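PDB 6DJ8: beta sliding clamp from Borrelia burgdorferi, which probably encircles DNA as a ring-shaped head-to-tail homodimer and tethers DNA polymerases and other proteins to it, making synthesis processive. Local coordinates for residues A[371-375]-A[385-389]. Sequence-based numbering, arbitrary orientation.
Sequences NVLKL and HLIMP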
loop_
_atom_site.group_PDB
_atom_site.type_symbol
_atom_site.label_atom_id
_atom_site.label_comp_id
_atom_site.label_asym_id
_atom_site.label_seq_id
_atom_site.Cartn_x
_atom_site.Cartn_y
_atom_site.Cartn_z
ATOM N N ASN A 371 5.204 -36.551 13.277
ATOM C CA ASN A 371 5.806 -36.566 11.926
ATOM C C ASN A 371 5.219 -35.471 11.035
ATOM O O ASN A 371 4.359 -34.733 11.494
ATOM C CB ASN A 371 5.833 -37.953 11.305
ATOM C CG ASN A 371 7.265 -38.391 11.136
ATOM O OD1 ASN A 371 7.915 -38.022 10.163
ATOM N ND2 ASN A 371 7.787 -39.093 12.129
ATOM N N VAL A 372 5.658 -35.442 9.780
ATOM C CA VAL A 372 5.258 -34.455 8.796
ATOM C C VAL A 372 3.740 -34.385 8.693
ATOM O O VAL A 372 3.044 -35.405 8.673
ATOM C CB VAL A 372 5.907 -34.805 7.445
ATOM C CG1 VAL A 372 5.388 -36.141 6.940
ATOM C CG2 VAL A 372 5.648 -33.753 6.451
ATOM N N LEU A 373 3.236 -33.162 8.603
ATOM C CA LEU A 373 1.836 -32.895 8.321
ATOM C C LEU A 373 1.632 -32.879 6.810
ATOM O O LEU A 373 2.390 -32.226 6.082
ATOM C CB LEU A 373 1.435 -31.549 8.929
ATOM C CG LEU A 373 -0.006 -31.311 9.337
ATOM C CD1 LEU A 373 -0.326 -32.198 10.506
ATOM C CD2 LEU A 373 -0.214 -29.852 9.705
ATOM N N LYS A 374 0.616 -33.590 6.339
ATOM C CA LYS A 374 0.314 -33.656 4.917
ATOM C C LYS A 374 -1.005 -32.961 4.638
ATOM O O LYS A 374 -2.019 -33.255 5.283
ATOM C CB LYS A 374 0.255 -35.098 4.420
ATOM C CG LYS A 374 -0.198 -35.214 2.968
ATOM C CD LYS A 374 0.063 -36.629 2.431
ATOM C CE LYS A 374 -1.147 -37.533 2.618
ATOM N NZ LYS A 374 -2.381 -36.972 2.006
ATOM N N LEU A 375 -0.979 -32.030 3.692
ATOM C CA LEU A 375 -2.158 -31.301 3.254
ATOM C C LEU A 375 -2.512 -31.703 1.839
ATOM O O LEU A 375 -1.642 -31.707 0.964
ATOM C CB LEU A 375 -1.925 -29.787 3.289
ATOM C CG LEU A 375 -2.018 -28.996 4.584
ATOM C CD1 LEU A 375 -1.252 -29.657 5.687
ATOM C CD2 LEU A 375 -1.511 -27.514 4.340
ATOM N N HIS A 385 1.042 -31.328 -0.227
ATOM C CA HIS A 385 1.868 -30.363 0.485
ATOM C C HIS A 385 2.194 -30.889 1.877
ATOM O O HIS A 385 1.300 -31.317 2.622
ATOM C CB HIS A 385 1.205 -28.990 0.584
ATOM C CG HIS A 385 2.137 -27.926 1.071
ATOM N ND1 HIS A 385 3.067 -27.311 0.253
ATOM C CD2 HIS A 385 2.322 -27.409 2.311
ATOM C CE1 HIS A 385 3.753 -26.431 0.964
ATOM N NE2 HIS A 385 3.317 -26.468 2.214
ATOM N N LEU A 386 3.472 -30.844 2.215
ATOM C CA LEU A 386 3.997 -31.350 3.470
ATOM C C LEU A 386 4.579 -30.196 4.261
ATOM O O LEU A 386 5.225 -29.310 3.692
ATOM C CB LEU A 386 5.071 -32.411 3.227
ATOM C CG LEU A 386 4.684 -33.594 2.333
ATOM C CD1 LEU A 386 5.894 -34.511 2.094
ATOM C CD2 LEU A 386 3.519 -34.410 2.931
ATOM N N ILE A 387 4.349 -30.212 5.571
ATOM C CA ILE A 387 4.896 -29.220 6.480
ATOM C C ILE A 387 5.483 -29.956 7.672
ATOM O O ILE A 387 4.773 -30.712 8.350
ATOM C CB ILE A 387 3.830 -28.207 6.942
ATOM C CG1 ILE A 387 3.199 -27.510 5.735
ATOM C CG2 ILE A 387 4.449 -27.195 7.892
ATOM C CD1 ILE A 387 1.984 -26.651 6.075
ATOM N N MET A 388 6.763 -29.740 7.929
ATOM C CA MET A 388 7.378 -30.343 9.103
ATOM C C MET A 388 6.917 -29.586 10.347
ATOM O O MET A 388 6.897 -28.347 10.345
ATOM C CB MET A 388 8.905 -30.340 8.992
ATOM C CG MET A 388 9.610 -31.238 10.008
ATOM S SD MET A 388 9.268 -33.003 9.793
ATOM C CE MET A 388 10.278 -33.752 11.082
ATOM N N PRO A 389 6.500 -30.278 11.398
ATOM C CA PRO A 389 6.122 -29.579 12.625
ATOM C C PRO A 389 7.334 -28.945 13.281
ATOM O O PRO A 389 8.477 -29.355 13.075
ATOM C CB PRO A 389 5.520 -30.679 13.513
ATOM C CG PRO A 389 6.159 -31.947 13.031
ATOM C CD PRO A 389 6.292 -31.732 11.540
#
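Leu-373 and Ile-387 exchange two backbone hydrogen bonds, and Leu-375 and His-385 do the same, the shortest being Leu-375 N to His-385 O at 2.6 Å, nearly straight at 174°. Between these pairs Lys-374 faces Leu-386 as a non-hydrogen-bonded pair, where Leu-386 CA also gives a CA-H...O contact to Leu-373 O (3.2 Å). On the face that carries Lys-374 and Leu-386, the leucine meets two side chains. Its CB takes Val-372 CG2 at 3.5 Å, a methyl brought over the partner strand because it stands anti to the Val-372 backbone N. One branch, Leu-386 CD2, lies against the start of the lysine chain, 3.7 Å from Lys-374 CB. Beyond that the lysine bends at chi3 (92°) and leads its amine away to a weak hydrogen bond with Gln-366. The opposite face, with Leu-373, Leu-375, His-385 and Ile-387, is mostly apolar: Leu-375 CD2 meets Ile-387 CD1 at 4.0 Å, diagonally across the strands, and the same isoleucine methyl lies at the edge of the His-385 ring, in its plane. Ser-204 holds that ring through ND1, while Leu-375 also packs on Ala-354 and Ile-355 of helix 348-355. Past the paired residues, Pro-389 sets CD 3.6 Å from Asn-371 O. Val-372, Asn-371 and Met-388 touch the bound peptide, placing this end of the antiparallel beta hairpin 373-376/383-387, part of the C-terminal domain, at the peptide-binding pocket.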